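Local structure of alginate biosynthesis protein AlgX (4KNC) at residues A69-D72 with E73-K77; P129-S132 with P133-D136; A248-F251 with A252-E256; P349-S352 with G353-V356; E386-K389 with A390-T393. The protein takes part in the O-acetylation of the exopolysaccharide alginate and protects the polymer from degradation as it crosses the periplasm of Pseudomonas aeruginosa. One frame throughout, in Å; residues are numbered along the deposited sequence.

Contact 1. Residues A69-D72 with E73-K77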
loop_
_atom_site.group_PDB
_atom_site.type_symbol
_atom_site.label_atom_id
_atom_site.label_comp_id
_atom_site.label_asym_id
_atom_site.label_seq_id
_atom_site.Cartn_x
_atom_site.Cartn_y
_atom_site.Cartn_z
ATOM N N ALA A 69 5.487 -10.861 11.296
ATOM C CA ALA A 69 6.535 -10.097 11.960
ATOM C C ALA A 69 6.209 -8.603 12.004
ATOM O O ALA A 69 6.386 -7.949 13.041
ATOM C CB ALA A 69 7.881 -10.327 11.262
ATOM N N LEU A 70 5.745 -8.060 10.877
ATOM C CA LEU A 70 5.377 -6.649 10.828
ATOM C C LEU A 70 4.212 -6.348 11.765
ATOM O O LEU A 70 4.248 -5.369 12.522
ATOM C CB LEU A 70 5.033 -6.221 9.398
ATOM C CG LEU A 70 4.523 -4.782 9.246
ATOM C CD1 LEU A 70 5.568 -3.799 9.793
ATOM C CD2 LEU A 70 4.177 -4.469 7.795
ATOM N N ARG A 71 3.182 -7.191 11.712
ATOM C CA ARG A 71 2.042 -7.053 12.621
ATOM C C ARG A 71 2.512 -7.012 14.073
ATOM O O ARG A 71 2.037 -6.195 14.862
ATOM C CB ARG A 71 1.025 -8.187 12.411
ATOM C CG ARG A 71 -0.179 -8.178 13.360
ATOM C CD ARG A 71 0.099 -8.998 14.639
ATOM N NE ARG A 71 -1.010 -8.955 15.589
ATOM C CZ ARG A 71 -0.865 -9.142 16.898
ATOM N NH1 ARG A 71 0.343 -9.372 17.399
ATOM N NH2 ARG A 71 -1.920 -9.088 17.705
ATOM N N ASP A 72 3.451 -7.889 14.418
ATOM C CA ASP A 72 3.928 -7.971 15.798
ATOM C C ASP A 72 4.683 -6.725 16.196
ATOM O O ASP A 72 4.436 -6.161 17.256
ATOM C CB ASP A 72 4.798 -9.204 16.015
ATOM C CG ASP A 72 3.990 -10.472 16.086
ATOM O OD1 ASP A 72 2.774 -10.391 16.385
ATOM O OD2 ASP A 72 4.569 -11.548 15.851
ATOM N N GLU A 73 5.604 -6.295 15.344
ATOM C CA GLU A 73 6.300 -5.043 15.600
ATOM C C GLU A 73 5.310 -3.890 15.837
ATOM O O GLU A 73 5.450 -3.138 16.803
ATOM C CB GLU A 73 7.270 -4.725 14.463
ATOM C CG GLU A 73 8.285 -3.652 14.796
ATOM C CD GLU A 73 9.182 -4.034 15.964
ATOM O OE1 GLU A 73 9.276 -5.237 16.301
ATOM O OE2 GLU A 73 9.793 -3.119 16.553
ATOM N N LEU A 74 4.298 -3.770 14.979
ATOM C CA LEU A 74 3.276 -2.740 15.181
ATOM C C LEU A 74 2.542 -2.891 16.522
ATOM O O LEU A 74 2.347 -1.908 17.244
ATOM C CB LEU A 74 2.271 -2.734 14.029
ATOM C CG LEU A 74 2.846 -2.232 12.699
ATOM C CD1 LEU A 74 1.930 -2.618 11.552
ATOM C CD2 LEU A 74 3.032 -0.726 12.758
ATOM N N LYS A 75 2.133 -4.118 16.837
ATOM C CA LYS A 75 1.461 -4.423 18.105
ATOM C C LYS A 75 2.286 -4.038 19.339
ATOM O O LYS A 75 1.741 -3.564 20.337
ATOM C CB LYS A 75 1.093 -5.901 18.178
ATOM C CG LYS A 75 0.284 -6.256 19.413
ATOM C CD LYS A 75 -0.978 -5.419 19.472
ATOM C CE LYS A 75 -1.782 -5.719 20.731
ATOM N NZ LYS A 75 -2.384 -7.085 20.679
ATOM N N ARG A 76 3.597 -4.232 19.270
ATOM C CA ARG A 76 4.473 -3.841 20.375
ATOM C C ARG A 76 4.384 -2.347 20.630
ATOM O O ARG A 76 4.568 -1.894 21.749
ATOM C CB ARG A 76 5.936 -4.175 20.077
ATOM C CG ARG A 76 6.315 -5.635 20.165
ATOM C CD ARG A 76 7.828 -5.788 20.375
ATOM N NE ARG A 76 8.621 -4.979 19.444
ATOM C CZ ARG A 76 9.185 -3.811 19.756
ATOM N NH1 ARG A 76 9.885 -3.142 18.850
ATOM N NH2 ARG A 76 9.039 -3.310 20.976
ATOM N N LYS A 77 4.118 -1.581 19.578
ATOM C CA LYS A 77 4.074 -0.128 19.686
ATOM C C LYS A 77 2.664 0.356 20.065
ATOM O O LYS A 77 2.412 1.558 20.150
ATOM C CB LYS A 77 4.548 0.507 18.371
ATOM C CG LYS A 77 4.913 1.987 18.455
ATOM C CD LYS A 77 5.303 2.540 17.085
ATOM C CE LYS A 77 5.354 4.069 17.073
ATOM N NZ LYS A 77 6.285 4.624 18.101
#
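Glu73 begins the second half of this helical stretch by giving its backbone N to Ala69 O at 2.9 Å, an almost straight bond, and its CB rests against the carbonyl oxygens of Ala69 and Leu70. Its carboxylate turns to the chain ahead: Arg76 NE reaches Glu73 OE1 at 3.2 Å in a salt bridge, though the exact setting of the two groups is doubtful. Leu74 repeats the backbone step onto Leu70 O. Its CD1 meets Leu70 CG at 4.1 Å, and the two buried leucines present one apolar side of the helix to helix 307-316 and the loop after it, where Phe309, Ala313 and Val317 receive them. Lys75 sits one turn beyond Arg71, and the two side chains run side by side in the same direction, both with CG anti to the backbone N. A bend at chi2 (-90°) lays the Arg71 guanidinium alongside the lysine, so that Lys75 CB lies over one face, 3.6 Å from Arg71 NH1. Two like charges therefore end close together, Arg71 NH2 and Lys75 NZ being 3.6 Å apart. Asp72 probably eases this, because its OD1 takes Arg71 NH1 at 2.8 Å in a salt bridge while also pairing with Arg68; Arg71 NE is held by Gly125 O. Arg76 N closes the series on Asp72 O. The pattern of i to i+4 backbone bonds with one buried and one charged side is that of an amphipathic alpha-helix, here the last turns of helix 61-76, which leads into strand 80-85 of the parallel sheet in the SGNH hydrolase-like domain.

Contact 2. Residues P129-S132 with P133-D136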
loop_
_atom_site.group_PDB
_atom_site.type_symbol
_atom_site.label_atom_id
_atom_site.label_comp_id
_atom_site.label_asym_id
_atom_site.label_seq_id
_atom_site.Cartn_x
_atom_site.Cartn_y
_atom_site.Cartn_z
ATOM N N PRO A 129 -11.404 -7.616 7.401
ATOM C CA PRO A 129 -12.809 -7.664 6.992
ATOM C C PRO A 129 -13.038 -8.675 5.874
ATOM O O PRO A 129 -12.195 -8.855 4.971
ATOM C CB PRO A 129 -13.072 -6.239 6.497
ATOM C CG PRO A 129 -12.114 -5.407 7.279
ATOM C CD PRO A 129 -10.878 -6.239 7.417
ATOM N N ASP A 130 -14.177 -9.348 5.954
ATOM C CA ASP A 130 -14.554 -10.353 4.967
ATOM C C ASP A 130 -15.574 -9.752 4.014
ATOM O O ASP A 130 -16.707 -9.479 4.411
ATOM C CB ASP A 130 -15.161 -11.551 5.702
ATOM C CG ASP A 130 -15.585 -12.666 4.769
ATOM O OD1 ASP A 130 -15.527 -12.489 3.538
ATOM O OD2 ASP A 130 -15.986 -13.728 5.282
ATOM N N PHE A 131 -15.182 -9.565 2.756
ATOM C CA PHE A 131 -16.042 -8.927 1.763
ATOM C C PHE A 131 -16.881 -9.931 0.981
ATOM O O PHE A 131 -17.650 -9.539 0.106
ATOM C CB PHE A 131 -15.217 -8.055 0.779
ATOM C CG PHE A 131 -14.466 -6.936 1.459
ATOM C CD1 PHE A 131 -15.156 -5.927 2.126
ATOM C CD2 PHE A 131 -13.074 -6.909 1.462
ATOM C CE1 PHE A 131 -14.473 -4.891 2.771
ATOM C CE2 PHE A 131 -12.388 -5.886 2.111
ATOM C CZ PHE A 131 -13.090 -4.870 2.758
ATOM N N SER A 132 -16.753 -11.217 1.303
ATOM C CA SER A 132 -17.488 -12.229 0.547
ATOM C C SER A 132 -19.020 -12.036 0.474
ATOM O O SER A 132 -19.625 -12.411 -0.528
ATOM C CB SER A 132 -17.112 -13.658 0.976
ATOM O OG SER A 132 -17.380 -13.875 2.348
ATOM N N PRO A 133 -19.651 -11.423 1.500
ATOM C CA PRO A 133 -21.081 -11.164 1.259
ATOM C C PRO A 133 -21.360 -10.244 0.072
ATOM O O PRO A 133 -22.497 -10.222 -0.405
ATOM C CB PRO A 133 -21.546 -10.496 2.556
ATOM C CG PRO A 133 -20.623 -11.045 3.604
ATOM C CD PRO A 133 -19.280 -11.165 2.903
ATOM N N LEU A 134 -20.351 -9.513 -0.408
ATOM C CA LEU A 134 -20.546 -8.618 -1.547
ATOM C C LEU A 134 -20.310 -9.297 -2.891
ATOM O O LEU A 134 -20.505 -8.679 -3.939
ATOM C CB LEU A 134 -19.638 -7.388 -1.436
ATOM C CG LEU A 134 -19.726 -6.650 -0.107
ATOM C CD1 LEU A 134 -18.830 -5.410 -0.142
ATOM C CD2 LEU A 134 -21.193 -6.292 0.189
ATOM N N PHE A 135 -19.876 -10.554 -2.865
ATOM C CA PHE A 135 -19.511 -11.253 -4.099
ATOM C C PHE A 135 -20.731 -11.594 -4.944
ATOM O O PHE A 135 -21.844 -11.733 -4.426
ATOM C CB PHE A 135 -18.767 -12.554 -3.804
ATOM C CG PHE A 135 -17.395 -12.367 -3.221
ATOM C CD1 PHE A 135 -16.909 -11.105 -2.918
ATOM C CD2 PHE A 135 -16.595 -13.471 -2.968
ATOM C CE1 PHE A 135 -15.644 -10.946 -2.369
ATOM C CE2 PHE A 135 -15.337 -13.321 -2.427
ATOM C CZ PHE A 135 -14.855 -12.061 -2.126
ATOM N N ASP A 136 -20.505 -11.749 -6.243
ATOM C CA ASP A 136 -21.558 -12.108 -7.184
ATOM C C ASP A 136 -22.776 -11.207 -6.999
ATOM O O ASP A 136 -23.907 -11.674 -6.998
ATOM C CB ASP A 136 -21.958 -13.577 -6.987
ATOM C CG ASP A 136 -22.487 -14.198 -8.254
ATOM O OD1 ASP A 136 -22.666 -13.442 -9.228
ATOM O OD2 ASP A 136 -22.709 -15.428 -8.287
#
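Phe135 lays its ring over the backbone of Ser132, with Ser132 CA 3.5 Å from the centroid of the Phe135 ring and only 4° off its normal. This is a CH-pi contact over the centre of the face, and Ser132 CB adds to it from beside Phe135 CE2 at 3.9 Å. The ring swings back over the serine because Phe135 CG stands anti to its own carbonyl carbon (chi1 -69°). Two backbone bonds hold the turn closed beneath it. Leu134 N reaches Phe131 O at 2.7 Å and Phe135 N reaches Ser132 O at 3.0 Å, each donor standing above the plane of the carbonyl it uses. These i to i+3 bonds belong to a short 3-10 turn, entered through an Asx turn in which Asp130 OD1 accepts from Ser132 N at 2.8 Å. The same carboxylate oxygen also takes the hydroxyl hydrogen of Ser132 OG at 2.6 Å. Both donors come to one face of the carboxylate, the hydroxyl on its syn side and the amide on its anti side, so a single oxygen fixes the serine by side chain and backbone together. Pro133 packs next to this pair, with its CD 3.4 Å from Ser132 OG. Farther out, Phe131 CD1 touches Leu134 CD1 at 4.3 Å. Phe131 leans on Val84 of strand 80-85 and on Val163 of helix 153-169, where Ile162 meets Leu134, whereas Phe135 stacks edge-to-face with Tyr114 of helix 107-123.

Contact 3. Residues A248-F251 with A252-E256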
loop_
_atom_site.group_PDB
_atom_site.type_symbol
_atom_site.label_atom_id
_atom_site.label_comp_id
_atom_site.label_asym_id
_atom_site.label_seq_id
_atom_site.Cartn_x
_atom_site.Cartn_y
_atom_site.Cartn_z
ATOM N N ALA A 248 -11.781 11.049 -4.216
ATOM C CA ALA A 248 -12.818 10.887 -5.235
ATOM C C ALA A 248 -13.838 9.794 -4.914
ATOM O O ALA A 248 -14.993 9.911 -5.302
ATOM C CB ALA A 248 -12.186 10.619 -6.602
ATOM N N TYR A 249 -13.416 8.731 -4.225
ATOM C CA TYR A 249 -14.316 7.611 -3.993
ATOM C C TYR A 249 -14.855 7.635 -2.575
ATOM O O TYR A 249 -15.773 6.890 -2.255
ATOM C CB TYR A 249 -13.640 6.273 -4.312
ATOM C CG TYR A 249 -12.852 6.344 -5.590
ATOM C CD1 TYR A 249 -13.500 6.383 -6.827
ATOM C CD2 TYR A 249 -11.466 6.416 -5.566
ATOM C CE1 TYR A 249 -12.785 6.474 -8.003
ATOM C CE2 TYR A 249 -10.736 6.505 -6.744
ATOM C CZ TYR A 249 -11.397 6.532 -7.956
ATOM O OH TYR A 249 -10.665 6.627 -9.126
ATOM N N ASN A 250 -14.265 8.488 -1.740
ATOM C CA ASN A 250 -14.753 8.734 -0.386
ATOM C C ASN A 250 -14.741 7.511 0.564
ATOM O O ASN A 250 -15.572 7.414 1.461
ATOM C CB ASN A 250 -16.153 9.377 -0.412
ATOM C CG ASN A 250 -16.502 10.054 0.917
ATOM O OD1 ASN A 250 -15.700 10.813 1.443
ATOM N ND2 ASN A 250 -17.683 9.742 1.481
ATOM N N PHE A 251 -13.798 6.597 0.374
ATOM C CA PHE A 251 -13.679 5.421 1.240
ATOM C C PHE A 251 -13.468 5.830 2.701
ATOM O O PHE A 251 -14.166 5.334 3.593
ATOM C CB PHE A 251 -12.561 4.501 0.744
ATOM C CG PHE A 251 -12.362 3.245 1.574
ATOM C CD1 PHE A 251 -13.416 2.376 1.822
ATOM C CD2 PHE A 251 -11.096 2.910 2.053
ATOM C CE1 PHE A 251 -13.223 1.212 2.570
ATOM C CE2 PHE A 251 -10.888 1.736 2.788
ATOM C CZ PHE A 251 -11.963 0.892 3.054
ATOM N N ALA A 252 -12.550 6.761 2.948
ATOM C CA ALA A 252 -12.342 7.262 4.321
ATOM C C ALA A 252 -13.604 7.904 4.929
ATOM O O ALA A 252 -13.912 7.704 6.103
ATOM C CB ALA A 252 -11.192 8.238 4.363
ATOM N N GLY A 253 -14.340 8.670 4.126
ATOM C CA GLY A 253 -15.563 9.301 4.601
ATOM C C GLY A 253 -16.636 8.294 4.990
ATOM O O GLY A 253 -17.297 8.435 6.025
ATOM N N PHE A 254 -16.815 7.262 4.172
ATOM C CA PHE A 254 -17.769 6.217 4.533
ATOM C C PHE A 254 -17.305 5.449 5.776
ATOM O O PHE A 254 -18.122 5.058 6.606
ATOM C CB PHE A 254 -18.013 5.277 3.358
ATOM C CG PHE A 254 -18.637 5.963 2.155
ATOM C CD1 PHE A 254 -19.792 6.722 2.290
ATOM C CD2 PHE A 254 -18.055 5.858 0.898
ATOM C CE1 PHE A 254 -20.370 7.358 1.184
ATOM C CE2 PHE A 254 -18.620 6.495 -0.205
ATOM C CZ PHE A 254 -19.780 7.240 -0.058
ATOM N N LEU A 255 -15.996 5.237 5.910
ATOM C CA LEU A 255 -15.486 4.637 7.136
ATOM C C LEU A 255 -15.892 5.470 8.344
ATOM O O LEU A 255 -16.343 4.923 9.352
ATOM C CB LEU A 255 -13.975 4.477 7.098
ATOM C CG LEU A 255 -13.435 3.373 6.182
ATOM C CD1 LEU A 255 -11.917 3.490 6.020
ATOM C CD2 LEU A 255 -13.793 2.001 6.720
ATOM N N GLU A 256 -15.742 6.790 8.257
ATOM C CA GLU A 256 -16.137 7.634 9.391
ATOM C C GLU A 256 -17.637 7.541 9.647
ATOM O O GLU A 256 -18.069 7.432 10.793
ATOM C CB GLU A 256 -15.748 9.090 9.167
ATOM C CG GLU A 256 -14.252 9.332 9.063
ATOM C CD GLU A 256 -13.939 10.710 8.536
ATOM O OE1 GLU A 256 -14.769 11.234 7.768
ATOM O OE2 GLU A 256 -12.878 11.268 8.893
#
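Asn250 and Phe254 meet amide to ring at the start of a helix: Asn250 ND2 stands over the centre of the Phe254 ring, 3.6 Å from Phe254 CZ, with the two planes 73° apart. The asparagine reaches forward because its CG is anti to the backbone N (chi1 -162°), while Phe254 has CG anti to its carbonyl carbon, which carries its ring back alongside the preceding turn. The amide nitrogen is also hydrogen-bonded to Thr217 OG1, a partner that helps to fix its position above the ring. The ring also comes close to the backbone, with Phe254 CD2 3.0 Å from Asn250 O, the oxygen that accepts Phe254 N at 3.0 Å in the first i to i+4 bond. Asn250 is the N-cap residue. Its OD1 lies 3.5 Å from Gly253 CA, a close approach to a residue that carries no side chain. One position on, Phe251 extends with CG exactly anti to N (chi1 -180°), and Leu255 lays CD1 over one face of its ring, 4.0 Å from the centroid of the Phe251 ring, in a CH-pi contact. Helix 251-259, which begins here, connects strand 237-240 to the adjacent parallel strand 263-265, a beta-alpha-beta crossover. Phe251, Phe254 and Leu255 pack on helix 153-169 through Ala160, Arg157 and Val163, and Tyr249, just before the helix, stacks on His150, the probable catalytic proton acceptor.

Contact 4. Residues P349-S352 with G353-V356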
loop_
_atom_site.group_PDB
_atom_site.type_symbol
_atom_site.label_atom_id
_atom_site.label_comp_id
_atom_site.label_asym_id
_atom_site.label_seq_id
_atom_site.Cartn_x
_atom_site.Cartn_y
_atom_site.Cartn_z
ATOM N N PRO A 349 32.851 -2.604 16.225
ATOM C CA PRO A 349 31.906 -3.728 16.177
ATOM C C PRO A 349 30.502 -3.325 15.717
ATOM O O PRO A 349 29.695 -2.822 16.503
ATOM C CB PRO A 349 31.864 -4.211 17.629
ATOM C CG PRO A 349 32.330 -3.041 18.439
ATOM C CD PRO A 349 33.347 -2.362 17.591
ATOM N N ILE A 350 30.223 -3.555 14.438
ATOM C CA ILE A 350 28.908 -3.314 13.872
ATOM C C ILE A 350 28.412 -4.570 13.158
ATOM O O ILE A 350 28.677 -4.762 11.973
ATOM C CB ILE A 350 28.933 -2.144 12.867
ATOM C CG1 ILE A 350 29.550 -0.887 13.492
ATOM C CG2 ILE A 350 27.529 -1.850 12.335
ATOM C CD1 ILE A 350 29.589 0.321 12.529
ATOM N N ARG A 351 27.704 -5.431 13.884
ATOM C CA ARG A 351 27.123 -6.637 13.297
ATOM C C ARG A 351 25.920 -6.288 12.406
ATOM O O ARG A 351 24.999 -5.593 12.838
ATOM C CB ARG A 351 26.699 -7.614 14.399
ATOM C CG ARG A 351 26.542 -9.055 13.932
ATOM C CD ARG A 351 26.010 -9.947 15.047
ATOM N NE ARG A 351 24.600 -9.685 15.316
ATOM C CZ ARG A 351 23.595 -10.327 14.727
ATOM N NH1 ARG A 351 23.846 -11.287 13.846
ATOM N NH2 ARG A 351 22.340 -10.014 15.022
ATOM N N SER A 352 25.932 -6.787 11.170
ATOM C CA SER A 352 24.903 -6.467 10.186
ATOM C C SER A 352 23.470 -6.757 10.652
ATOM O O SER A 352 22.661 -5.839 10.802
ATOM C CB SER A 352 25.170 -7.192 8.866
ATOM O OG SER A 352 24.236 -6.790 7.868
ATOM N N GLY A 353 23.164 -8.029 10.890
ATOM C CA GLY A 353 21.809 -8.448 11.205
ATOM C C GLY A 353 21.234 -7.905 12.496
ATOM O O GLY A 353 20.197 -8.371 12.971
ATOM N N SER A 354 21.910 -6.921 13.069
ATOM C CA SER A 354 21.382 -6.216 14.217
ATOM C C SER A 354 21.737 -4.740 14.138
ATOM O O SER A 354 21.968 -4.119 15.165
ATOM C CB SER A 354 21.916 -6.822 15.519
ATOM O OG SER A 354 23.273 -6.481 15.743
ATOM N N TYR A 355 21.785 -4.183 12.923
ATOM C CA TYR A 355 22.030 -2.747 12.726
ATOM C C TYR A 355 21.118 -2.094 11.679
ATOM O O TYR A 355 20.551 -2.781 10.828
ATOM C CB TYR A 355 23.515 -2.457 12.446
ATOM C CG TYR A 355 24.302 -2.057 13.690
ATOM C CD1 TYR A 355 24.800 -3.016 14.568
ATOM C CD2 TYR A 355 24.533 -0.717 13.988
ATOM C CE1 TYR A 355 25.516 -2.649 15.704
ATOM C CE2 TYR A 355 25.241 -0.342 15.120
ATOM C CZ TYR A 355 25.733 -1.308 15.972
ATOM O OH TYR A 355 26.437 -0.922 17.090
ATOM N N VAL A 356 20.990 -0.765 11.753
ATOM C CA VAL A 356 20.029 -0.034 10.922
ATOM C C VAL A 356 20.601 1.260 10.302
ATOM O O VAL A 356 21.407 1.962 10.922
ATOM C CB VAL A 356 18.722 0.241 11.725
ATOM C CG1 VAL A 356 17.895 1.370 11.114
ATOM C CG2 VAL A 356 17.894 -1.036 11.834
#
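This is a local turn contact in the C-terminal carbohydrate-binding module, where the loop after strand 338-343 bends into strand 355-361, and its main element is an aliphatic group set on an aromatic face. Ile350 CG2 lies over the centre of the Tyr355 ring, 3.5 Å from the centroid of the Tyr355 ring and 13° off its normal, a CH-pi contact in which the two side chains cross at about a right angle. The methyl reaches the ring because CG2, rather than CG1, is the branch anti to the backbone N of Ile350. Val327 of strand 326-333 touches both residues. At the ring's edge, close to its plane, Arg351 O comes within 3.1 Å of Tyr355 CD1, so the ring is bounded on one face by a methyl and along one side by a carbonyl. The turn itself is closed by Tyr355 N, which donates to Ser352 O at 2.8 Å with a bent N-H...O angle of 141°. Arg351 O, the oxygen beside the ring, accepts from Ser354 OG only weakly, at 3.5 Å. The arginine folds back at chi3 (72°), placing Arg351 NH2 3.3 Å from Ser354 CB and its guanidinium face against Gly353. Ser352 OG is hydrogen-bonded to Arg402 O and Tyr375 OH. Backbone bonds of Ile350 with Phe412, Ser352 with Gln410, Gly353 with Ala408 and Tyr355 with Leu401 tie the stretch to its surroundings. Within the turn, one sound hydrogen bond is joined by weak polar contacts and a close CH-pi contact.

Contact 5. Residues E386-K389 with A390-T393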
loop_
_atom_site.group_PDB
_atom_site.type_symbol
_atom_site.label_atom_id
_atom_site.label_comp_id
_atom_site.label_asym_id
_atom_site.label_seq_id
_atom_site.Cartn_x
_atom_site.Cartn_y
_atom_site.Cartn_z
ATOM N N GLU A 386 13.349 2.333 -4.610
ATOM C CA GLU A 386 12.593 3.274 -5.417
ATOM C C GLU A 386 11.388 3.770 -4.624
ATOM O O GLU A 386 10.598 2.981 -4.111
ATOM C CB GLU A 386 12.127 2.624 -6.724
ATOM C CG GLU A 386 13.240 2.057 -7.597
ATOM C CD GLU A 386 14.186 3.125 -8.114
ATOM O OE1 GLU A 386 15.400 2.846 -8.199
ATOM O OE2 GLU A 386 13.719 4.238 -8.445
ATOM N N GLN A 387 11.253 5.084 -4.531
ATOM C CA GLN A 387 10.169 5.687 -3.780
ATOM C C GLN A 387 9.188 6.352 -4.741
ATOM O O GLN A 387 9.599 6.898 -5.762
ATOM C CB GLN A 387 10.752 6.709 -2.814
ATOM C CG GLN A 387 9.760 7.646 -2.211
ATOM C CD GLN A 387 10.409 8.608 -1.230
ATOM O OE1 GLN A 387 10.494 8.335 -0.031
ATOM N NE2 GLN A 387 10.879 9.738 -1.739
ATOM N N SER A 388 7.898 6.293 -4.417
ATOM C CA SER A 388 6.858 6.917 -5.227
ATOM C C SER A 388 7.137 8.394 -5.478
ATOM O O SER A 388 7.602 9.103 -4.581
ATOM C CB SER A 388 5.494 6.777 -4.542
ATOM O OG SER A 388 4.520 7.577 -5.191
ATOM N N LYS A 389 6.840 8.844 -6.698
ATOM C CA LYS A 389 7.014 10.242 -7.090
ATOM C C LYS A 389 6.074 11.161 -6.316
ATOM O O LYS A 389 6.312 12.368 -6.214
ATOM C CB LYS A 389 6.739 10.425 -8.592
ATOM C CG LYS A 389 7.539 9.525 -9.541
ATOM C CD LYS A 389 9.015 9.894 -9.596
ATOM C CE LYS A 389 9.717 9.163 -10.735
ATOM N NZ LYS A 389 11.182 9.399 -10.720
ATOM N N ALA A 390 4.997 10.594 -5.780
ATOM C CA ALA A 390 3.956 11.408 -5.172
ATOM C C ALA A 390 4.114 11.619 -3.671
ATOM O O ALA A 390 3.390 12.415 -3.093
ATOM C CB ALA A 390 2.579 10.848 -5.494
ATOM N N VAL A 391 5.056 10.929 -3.032
ATOM C CA VAL A 391 5.236 11.108 -1.595
ATOM C C VAL A 391 6.327 12.103 -1.228
ATOM O O VAL A 391 7.139 12.496 -2.053
ATOM C CB VAL A 391 5.505 9.777 -0.862
ATOM C CG1 VAL A 391 4.412 8.760 -1.198
ATOM C CG2 VAL A 391 6.886 9.248 -1.215
ATOM N N ASP A 392 6.331 12.496 0.036
ATOM C CA ASP A 392 7.316 13.421 0.570
ATOM C C ASP A 392 7.669 12.966 1.981
ATOM O O ASP A 392 6.916 13.204 2.926
ATOM C CB ASP A 392 6.745 14.844 0.590
ATOM C CG ASP A 392 7.780 15.901 0.974
ATOM O OD1 ASP A 392 8.502 15.716 1.980
ATOM O OD2 ASP A 392 7.861 16.932 0.267
ATOM N N THR A 393 8.808 12.290 2.112
ATOM C CA THR A 393 9.316 11.861 3.416
ATOM C C THR A 393 10.470 12.763 3.832
ATOM O O THR A 393 11.220 12.454 4.763
ATOM C CB THR A 393 9.802 10.395 3.392
ATOM O OG1 THR A 393 10.947 10.273 2.535
ATOM C CG2 THR A 393 8.695 9.465 2.895
#
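Gln387 reaches past the turn to Val391 and Thr393. From CB, with CG anti to the backbone N (chi1 166°), the chain stays extended through chi2. Gln387 CG passes close to the methyl Val391 CG2, at 3.4 Å, and Gln387 CD keeps the same neighbour at 3.6 Å. The amide then divides its two ends: Gln387 OE1 comes to 3.2 Å from Thr393 OG1 and also lies near the methyl Thr393 CG2, whereas NE2 turns off to a hydrogen bond with His367 ND1. The threonine hydroxyl is itself hydrogen-bonded to Arg396 O, so both polar tips are tied to residues beyond the turn. The bend beside them is a type I beta turn from Ser388 to Val391. Its backbone closure is weak, Val391 N standing 3.5 Å from Ser388 O, but the serine side chain adds a firmer bond, an ST turn: Ser388 OG accepts Ala390 N at 3.1 Å with an N-H...O angle of 162°. Val391 CG1 rests on Ser388 CB at 4.0 Å, while Val391 CG2 lies between Gln387 CG and Ser388 O. The turn lies in the loop joining strand 380-386 to strand 396-400, which belong to the two antiparallel sheets of the carbohydrate-binding module. It leans on the other domain too, with Ser388 on Ser275, Val391 on Ala279, and Thr393 on Ala279 and Thr282 of helix 275-282.

The five contacts follow one another along the chain without interleaving and none touches another. Contacts 1, 2 and 3 belong to the SGNH hydrolase-like domain, contacts 4 and 5 to the carbohydrate-binding module. Contacts 2 and 3 come within about 6 Å at their nearest atoms, and both pack on helix 153-169. Contact 4 lies about 45 Å from contact 2, centre to centre, on the opposite side of the chain's centre. Contact 1 lies about 21 Å from contact 4 between centres. Contact 5 joins the module's two sheets and rests on helix 275-282, placing this loop of the module beside the domain that holds the probable catalytic residues.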